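Galactose-binding lectin (Arachis hypogaea, PDB 6VC3) binds D-galactose and galactosides as a homotetrameric legume lectin whose carbohydrate site lies beside bound calcium and manganese ions. Local coordinates at residues F69-K74 and V120-Y125; D83-F88 and H218-W223. All coordinates share one frame; numbering follows the deposited sequence.

Contact 1: residues F69-K74 and V120-Y125; sequences FSFEMK and VEFDTY. With MN (manganese (II) ion), chain F; CA (calcium ion), chain G; QWJ (6-S-(prop-2-yn-1-yl)-6-thio-beta-D-glucopyranosyl 1-thio-beta-D-galactopyranoside), chain E.
In the hydrophobic core between the two sheets of the legume lectin sandwich, directly behind the metal site, Phe122 of 120-125 packs against Phe69, Phe71 and Met73 of 69-74. Phe71 gives an edge-to-face pair: its CE2-CZ edge lies over one face of the Phe122 ring, CZ 3.6 Å from Phe122 CD1, with the planes at 53°. The Phe71 ring reaches this face because its CG stands between the backbone N and the carbonyl carbon (chi1 67°). Phe69 and Phe122 point at each other, Phe122 CE2 lying in the plane of the Phe69 ring at its edge, 3.9 Å from Phe69 CZ. Farther along, the bent end of Met73 meets Thr124 tip to tip, CE 3.6 Å from Thr124 CG2, while Thr124 OG1 is hydrogen-bonded to Gln216. The strands belong to different sheets of this jelly-roll-like fold; the segment axes come within 10.7 Å, 26° apart, too far for the backbones to pair, and side chains from 69-74 span the gap. The other side of 120-125 carries the metals. Asp123 OD2 joins manganese (2.1 Å) to calcium. Glu121 OE2, Asp132, His137 and two waters complete the manganese shell; Asp123 OD1, Tyr125 O, Asn127, Asp132 and two waters complete that of calcium. Asp123 OD1 also accepts a nearly straight bond from Tyr125 N (3.1 Å), an Asx turn. The Tyr125 ring lays one face against the galactosyl ring of the bound thiogalactoside.

Contact 2: residues D83-F88 and H218-W223; sequences DGIIFF and HLIRSW. With QWJ (6-S-(prop-2-yn-1-yl)-6-thio-beta-D-glucopyranosyl 1-thio-beta-D-galactopyranoside), chain E.
His218 and Gly84 meet just behind Asp83, the residue that binds the sugar, and Gly84 N donates to His218 NE2 over 3.1 Å. The bond is bent, with an N-H...N angle of 144°, and the donor is tilted out of the imidazole plane. His218 holds its CG anti to the carbonyl carbon (chi1 -62°), which carries the ring across to Gly84. ND1 is hydrogen-bonded to Thr35; the ring is thus held at both nitrogens, NE2 having in addition a weak bond to Gln216. Ile85 and His218 lie alongside, pointing opposite ways. Chi1 of Ile85 (-58°) sets CG1 beside the backbone N, at the imidazole, 3.6 Å from His218 CD2, and CG2 anti to that N, toward Ile220, whose CD1 it meets at 3.9 Å. At the far end the Phe87 and Trp223 side chains meet roughly perpendicular: Trp223 CZ2 stands at the Phe87 ring edge, 4.0 Å from Phe87 CE1, and the indole NE1 bonds to Thr67. Asp83, preceded by a cis peptide, turns its carboxylate to the sugar, taking O4 of the galactoside on OD1 (2.6 Å) and O3 on OD2 (2.7 Å). Strand 84-91 lies between 117-123 and 201-209 in one sheet, strand 216-229 beside 64-75 in the other; Phe69 and Phe206 pack on the Phe87 ring, and Phe6 and Phe206 meet the indole edge-to-face.

Overall arrangement
Contacts 1 and 2 lie side by side in one sandwich core, their centres about 6 Å apart, each joining a strand of one sheet to a strand of the other. Strands 84-91 and 117-123 are neighbours, with Phe122 N 2.8 Å from Ile85 O and Val120 N 2.8 Å from Phe87 O, both probable hydrogen bonds. Strands 64-75 and 216-229 are antiparallel neighbours in the other sheet, and Arg221 and Ser222 form a classic beta bulge opposite Ser70. Both contacts reach the sugar at the same end: 120-125 brings Tyr125 and the metals, 83-88 brings Asp83, whose side chain lies about 5 Å from the calcium. Asp80, Asn127 and Ser211 add further bonds to the ligand.

Contact 1: residues F69-K74 and V120-Y125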
loop_
_atom_site.group_PDB
_atom_site.type_symbol
_atom_site.label_atom_id
_atom_site.label_comp_id
_atom_site.label_asym_id
_atom_site.label_seq_id
_atom_site.Cartn_x
_atom_site.Cartn_y
_atom_site.Cartn_z
ATOM N N PHE A 69 -0.162 2.012 -15.998
ATOM C CA PHE A 69 0.284 0.818 -16.733
ATOM C C PHE A 69 1.373 1.164 -17.719
ATOM O O PHE A 69 1.558 2.332 -18.070
ATOM C CB PHE A 69 -0.880 0.084 -17.451
ATOM C CG PHE A 69 -1.748 0.896 -18.388
ATOM C CD1 PHE A 69 -1.449 0.982 -19.742
ATOM C CD2 PHE A 69 -2.925 1.490 -17.938
ATOM C CE1 PHE A 69 -2.281 1.683 -20.619
ATOM C CE2 PHE A 69 -3.751 2.198 -18.814
ATOM C CZ PHE A 69 -3.428 2.284 -20.151
ATOM N N SER A 70 2.090 0.127 -18.180
ATOM C CA SER A 70 3.134 0.239 -19.185
ATOM C C SER A 70 2.946 -0.819 -20.262
ATOM O O SER A 70 2.621 -1.981 -19.975
ATOM C CB SER A 70 4.520 0.149 -18.559
ATOM O OG SER A 70 4.800 -1.167 -18.122
ATOM N N PHE A 71 3.124 -0.393 -21.513
ATOM C CA PHE A 71 2.982 -1.262 -22.659
ATOM C C PHE A 71 4.118 -1.061 -23.645
ATOM O O PHE A 71 4.872 -0.089 -23.538
ATOM C CB PHE A 71 1.611 -1.068 -23.353
ATOM C CG PHE A 71 1.366 0.266 -24.025
ATOM C CD1 PHE A 71 1.792 0.496 -25.331
ATOM C CD2 PHE A 71 0.653 1.269 -23.378
ATOM C CE1 PHE A 71 1.565 1.726 -25.952
ATOM C CE2 PHE A 71 0.395 2.485 -24.015
ATOM C CZ PHE A 71 0.848 2.703 -25.298
ATOM N N GLU A 72 4.225 -2.001 -24.611
ATOM C CA GLU A 72 5.189 -1.951 -25.700
ATOM C C GLU A 72 4.567 -2.474 -26.977
ATOM O O GLU A 72 3.925 -3.526 -26.987
ATOM C CB GLU A 72 6.466 -2.738 -25.360
ATOM C CG GLU A 72 7.614 -2.499 -26.333
ATOM C CD GLU A 72 8.753 -3.494 -26.239
ATOM O OE1 GLU A 72 9.237 -3.744 -25.110
ATOM O OE2 GLU A 72 9.182 -4.003 -27.301
ATOM N N MET A 73 4.757 -1.728 -28.062
ATOM C CA MET A 73 4.334 -2.130 -29.390
ATOM C C MET A 73 5.577 -2.175 -30.248
ATOM O O MET A 73 6.387 -1.248 -30.211
ATOM C CB MET A 73 3.225 -1.239 -29.961
ATOM C CG MET A 73 1.860 -1.638 -29.429
ATOM S SD MET A 73 0.435 -0.803 -30.155
ATOM C CE MET A 73 0.549 0.867 -29.325
ATOM N N LYS A 74 5.798 -3.311 -30.904
ATOM C CA LYS A 74 6.980 -3.513 -31.736
ATOM C C LYS A 74 6.595 -4.082 -33.104
ATOM O O LYS A 74 5.818 -5.032 -33.184
ATOM C CB LYS A 74 7.981 -4.424 -31.021
ATOM C CG LYS A 74 9.378 -4.399 -31.631
ATOM C CD LYS A 74 10.379 -5.094 -30.736
ATOM C CE LYS A 74 11.170 -6.229 -31.387
ATOM N NZ LYS A 74 12.332 -5.770 -32.209
ATOM N N VAL A 120 -9.731 3.612 -23.376
ATOM C CA VAL A 120 -8.624 4.487 -23.787
ATOM C C VAL A 120 -7.798 3.678 -24.777
ATOM O O VAL A 120 -7.103 2.728 -24.387
ATOM C CB VAL A 120 -7.749 5.067 -22.635
ATOM C CG1 VAL A 120 -6.675 6.012 -23.190
ATOM C CG2 VAL A 120 -8.595 5.769 -21.576
ATOM N N GLU A 121 -7.924 4.017 -26.059
ATOM C CA GLU A 121 -7.216 3.328 -27.124
ATOM C C GLU A 121 -5.892 4.016 -27.478
ATOM O O GLU A 121 -5.735 5.233 -27.307
ATOM C CB GLU A 121 -8.095 3.199 -28.376
ATOM C CG GLU A 121 -8.558 4.522 -28.952
ATOM C CD GLU A 121 -9.073 4.437 -30.370
ATOM O OE1 GLU A 121 -10.000 3.637 -30.616
ATOM O OE2 GLU A 121 -8.574 5.196 -31.224
ATOM N N PHE A 122 -4.941 3.193 -27.956
ATOM C CA PHE A 122 -3.604 3.545 -28.426
ATOM C C PHE A 122 -3.522 2.961 -29.824
ATOM O O PHE A 122 -2.982 1.874 -30.056
ATOM C CB PHE A 122 -2.535 3.016 -27.458
ATOM C CG PHE A 122 -2.677 3.582 -26.063
ATOM C CD1 PHE A 122 -2.035 4.765 -25.707
ATOM C CD2 PHE A 122 -3.479 2.952 -25.116
ATOM C CE1 PHE A 122 -2.180 5.295 -24.418
ATOM C CE2 PHE A 122 -3.641 3.498 -23.843
ATOM C CZ PHE A 122 -2.994 4.666 -23.505
ATOM N N ASP A 123 -4.168 3.675 -30.737
ATOM C CA ASP A 123 -4.385 3.318 -32.113
ATOM C C ASP A 123 -3.210 3.670 -33.013
ATOM O O ASP A 123 -2.795 4.838 -33.068
ATOM C CB ASP A 123 -5.655 4.004 -32.591
ATOM C CG ASP A 123 -6.323 3.292 -33.729
ATOM O OD1 ASP A 123 -5.620 2.634 -34.504
ATOM O OD2 ASP A 123 -7.552 3.368 -33.825
ATOM N N THR A 124 -2.725 2.632 -33.767
ATOM C CA THR A 124 -1.562 2.656 -34.658
ATOM C C THR A 124 -1.906 2.447 -36.149
ATOM O O THR A 124 -0.985 2.326 -36.962
ATOM C CB THR A 124 -0.553 1.577 -34.212
ATOM O OG1 THR A 124 -1.053 0.272 -34.523
ATOM C CG2 THR A 124 -0.196 1.674 -32.743
ATOM N N TYR A 125 -3.205 2.440 -36.510
ATOM C CA TYR A 125 -3.662 2.284 -37.901
ATOM C C TYR A 125 -4.919 3.127 -38.139
ATOM O O TYR A 125 -5.837 3.095 -37.318
ATOM C CB TYR A 125 -3.922 0.802 -38.281
ATOM C CG TYR A 125 -4.321 0.631 -39.734
ATOM C CD1 TYR A 125 -5.649 0.744 -40.133
ATOM C CD2 TYR A 125 -3.368 0.395 -40.718
ATOM C CE1 TYR A 125 -6.012 0.686 -41.473
ATOM C CE2 TYR A 125 -3.725 0.284 -42.062
ATOM C CZ TYR A 125 -5.051 0.438 -42.438
ATOM O OH TYR A 125 -5.436 0.331 -43.760
HETATM MN MN MN F . -8.742 5.049 -33.542
HETATM CA CA CA G . -7.511 2.179 -36.185
HETATM C C4 QWJ E . -5.684 -2.977 -40.472
HETATM C C3 QWJ E . -7.188 -2.712 -40.487
HETATM C C5 QWJ E . -5.177 -3.139 -41.903
HETATM C C1 QWJ E . -7.286 -3.932 -42.669
HETATM C C2 QWJ E . -7.912 -3.798 -41.280
HETATM C C6 QWJ E . -3.709 -3.480 -41.990
HETATM O O5 QWJ E . -5.894 -4.194 -42.564
HETATM O O2 QWJ E . -9.301 -3.506 -41.381
HETATM O O3 QWJ E . -7.706 -2.634 -39.167
HETATM O O4 QWJ E . -5.406 -4.162 -39.742
HETATM O O6 QWJ E . -3.120 -2.963 -43.179
HETATM S S1 QWJ E . -8.106 -5.216 -43.645
HETATM O O HOH W 1 -10.342 3.725 -33.245
HETATM O O HOH W 2 -9.975 6.822 -32.971
HETATM O O HOH W 3 -6.693 0.096 -35.735
HETATM O O HOH W 4 -9.383 1.469 -35.158
#

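Contact 2: residues D83-F88 and H218-W223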
loop_
_atom_site.group_PDB
_atom_site.type_symbol
_atom_site.label_atom_id
_atom_site.label_comp_id
_atom_site.label_asym_id
_atom_site.label_seq_id
_atom_site.Cartn_x
_atom_site.Cartn_y
_atom_site.Cartn_z
ATOM N N ASP A 83 -2.891 -3.619 -34.741
ATOM C CA ASP A 83 -3.778 -2.456 -34.826
ATOM C C ASP A 83 -3.744 -1.504 -33.628
ATOM O O ASP A 83 -4.182 -0.349 -33.759
ATOM C CB ASP A 83 -5.202 -2.950 -35.052
ATOM C CG ASP A 83 -5.528 -3.111 -36.520
ATOM O OD1 ASP A 83 -5.212 -4.209 -37.101
ATOM O OD2 ASP A 83 -6.116 -2.171 -37.090
ATOM N N GLY A 84 -3.228 -1.981 -32.497
ATOM C CA GLY A 84 -3.117 -1.197 -31.278
ATOM C C GLY A 84 -3.669 -1.880 -30.052
ATOM O O GLY A 84 -4.141 -3.018 -30.110
ATOM N N ILE A 85 -3.588 -1.187 -28.931
ATOM C CA ILE A 85 -4.057 -1.646 -27.624
ATOM C C ILE A 85 -5.163 -0.700 -27.106
ATOM O O ILE A 85 -5.085 0.507 -27.301
ATOM C CB ILE A 85 -2.865 -1.736 -26.608
ATOM C CG1 ILE A 85 -1.738 -2.692 -27.110
ATOM C CG2 ILE A 85 -3.347 -2.127 -25.191
ATOM C CD1 ILE A 85 -0.314 -2.544 -26.375
ATOM N N ILE A 86 -6.176 -1.266 -26.443
ATOM C CA ILE A 86 -7.215 -0.506 -25.784
ATOM C C ILE A 86 -7.303 -0.956 -24.294
ATOM O O ILE A 86 -7.354 -2.149 -24.000
ATOM C CB ILE A 86 -8.586 -0.545 -26.517
ATOM C CG1 ILE A 86 -9.576 0.489 -25.903
ATOM C CG2 ILE A 86 -9.180 -1.965 -26.610
ATOM C CD1 ILE A 86 -10.890 0.708 -26.653
ATOM N N PHE A 87 -7.273 0.023 -23.384
ATOM C CA PHE A 87 -7.505 -0.169 -21.949
ATOM C C PHE A 87 -8.987 0.029 -21.817
ATOM O O PHE A 87 -9.477 1.082 -22.234
ATOM C CB PHE A 87 -6.676 0.801 -21.082
ATOM C CG PHE A 87 -7.136 0.934 -19.640
ATOM C CD1 PHE A 87 -6.961 -0.107 -18.738
ATOM C CD2 PHE A 87 -7.752 2.102 -19.192
ATOM C CE1 PHE A 87 -7.386 0.015 -17.407
ATOM C CE2 PHE A 87 -8.167 2.229 -17.853
ATOM C CZ PHE A 87 -7.995 1.176 -16.976
ATOM N N PHE A 88 -9.723 -0.961 -21.313
ATOM C CA PHE A 88 -11.172 -0.819 -21.330
ATOM C C PHE A 88 -11.845 -1.250 -20.046
ATOM O O PHE A 88 -11.236 -1.877 -19.177
ATOM C CB PHE A 88 -11.781 -1.596 -22.540
ATOM C CG PHE A 88 -11.817 -3.114 -22.448
ATOM C CD1 PHE A 88 -10.658 -3.862 -22.598
ATOM C CD2 PHE A 88 -13.014 -3.784 -22.229
ATOM C CE1 PHE A 88 -10.696 -5.259 -22.531
ATOM C CE2 PHE A 88 -13.058 -5.192 -22.199
ATOM C CZ PHE A 88 -11.898 -5.915 -22.344
ATOM N N HIS A 218 2.104 -6.748 -29.277
ATOM C CA HIS A 218 1.333 -5.975 -28.290
ATOM C C HIS A 218 1.696 -6.515 -26.901
ATOM O O HIS A 218 1.384 -7.676 -26.596
ATOM C CB HIS A 218 -0.186 -6.085 -28.541
ATOM C CG HIS A 218 -0.663 -5.561 -29.862
ATOM N ND1 HIS A 218 -0.942 -6.411 -30.912
ATOM C CD2 HIS A 218 -0.964 -4.293 -30.239
ATOM C CE1 HIS A 218 -1.378 -5.642 -31.895
ATOM N NE2 HIS A 218 -1.414 -4.361 -31.536
ATOM N N LEU A 219 2.406 -5.717 -26.086
ATOM C CA LEU A 219 2.840 -6.177 -24.760
ATOM C C LEU A 219 2.360 -5.317 -23.608
ATOM O O LEU A 219 2.528 -4.106 -23.664
ATOM C CB LEU A 219 4.385 -6.255 -24.683
ATOM C CG LEU A 219 5.098 -7.234 -25.626
ATOM C CD1 LEU A 219 6.592 -7.027 -25.576
ATOM C CD2 LEU A 219 4.763 -8.652 -25.297
ATOM N N ILE A 220 1.827 -5.943 -22.540
ATOM C CA ILE A 220 1.472 -5.264 -21.287
ATOM C C ILE A 220 2.564 -5.655 -20.269
ATOM O O ILE A 220 2.674 -6.833 -19.903
ATOM C CB ILE A 220 0.033 -5.548 -20.766
ATOM C CG1 ILE A 220 -1.066 -5.332 -21.843
ATOM C CG2 ILE A 220 -0.247 -4.746 -19.491
ATOM C CD1 ILE A 220 -1.233 -3.928 -22.479
ATOM N N ARG A 221 3.374 -4.673 -19.856
ATOM C CA ARG A 221 4.529 -4.877 -18.982
ATOM C C ARG A 221 4.197 -4.816 -17.478
ATOM O O ARG A 221 4.739 -5.610 -16.703
ATOM C CB ARG A 221 5.629 -3.865 -19.329
ATOM C CG ARG A 221 6.196 -4.051 -20.731
ATOM C CD ARG A 221 7.191 -2.979 -21.147
ATOM N NE ARG A 221 8.274 -2.799 -20.176
ATOM C CZ ARG A 221 9.380 -3.537 -20.110
ATOM N NH1 ARG A 221 9.573 -4.529 -20.974
ATOM N NH2 ARG A 221 10.297 -3.293 -19.188
ATOM N N SER A 222 3.351 -3.865 -17.063
ATOM C CA SER A 222 2.961 -3.672 -15.659
ATOM C C SER A 222 1.607 -2.982 -15.564
ATOM O O SER A 222 1.167 -2.389 -16.543
ATOM C CB SER A 222 4.024 -2.886 -14.890
ATOM O OG SER A 222 4.220 -1.574 -15.383
ATOM N N TRP A 223 0.934 -3.079 -14.397
ATOM C CA TRP A 223 -0.391 -2.485 -14.160
ATOM C C TRP A 223 -0.672 -2.327 -12.663
ATOM O O TRP A 223 -0.589 -3.299 -11.917
ATOM C CB TRP A 223 -1.496 -3.354 -14.824
ATOM C CG TRP A 223 -2.896 -2.805 -14.787
ATOM C CD1 TRP A 223 -3.261 -1.488 -14.718
ATOM C CD2 TRP A 223 -4.120 -3.546 -14.941
ATOM N NE1 TRP A 223 -4.629 -1.377 -14.731
ATOM C CE2 TRP A 223 -5.188 -2.615 -14.896
ATOM C CE3 TRP A 223 -4.425 -4.907 -15.083
ATOM C CZ2 TRP A 223 -6.529 -3.004 -14.980
ATOM C CZ3 TRP A 223 -5.755 -5.288 -15.173
ATOM C CH2 TRP A 223 -6.790 -4.342 -15.120
HETATM C C4 QWJ E . -5.684 -2.977 -40.472
HETATM C C3 QWJ E . -7.188 -2.712 -40.487
HETATM C C5 QWJ E . -5.177 -3.139 -41.903
HETATM C C1 QWJ E . -7.286 -3.932 -42.669
HETATM C C2 QWJ E . -7.912 -3.798 -41.280
HETATM C C6 QWJ E . -3.709 -3.480 -41.990
HETATM O O5 QWJ E . -5.894 -4.194 -42.564
HETATM O O2 QWJ E . -9.301 -3.506 -41.381
HETATM O O3 QWJ E . -7.706 -2.634 -39.167
HETATM O O4 QWJ E . -5.406 -4.162 -39.742
HETATM O O6 QWJ E . -3.120 -2.963 -43.179
HETATM S S1 QWJ E . -8.106 -5.216 -43.645
#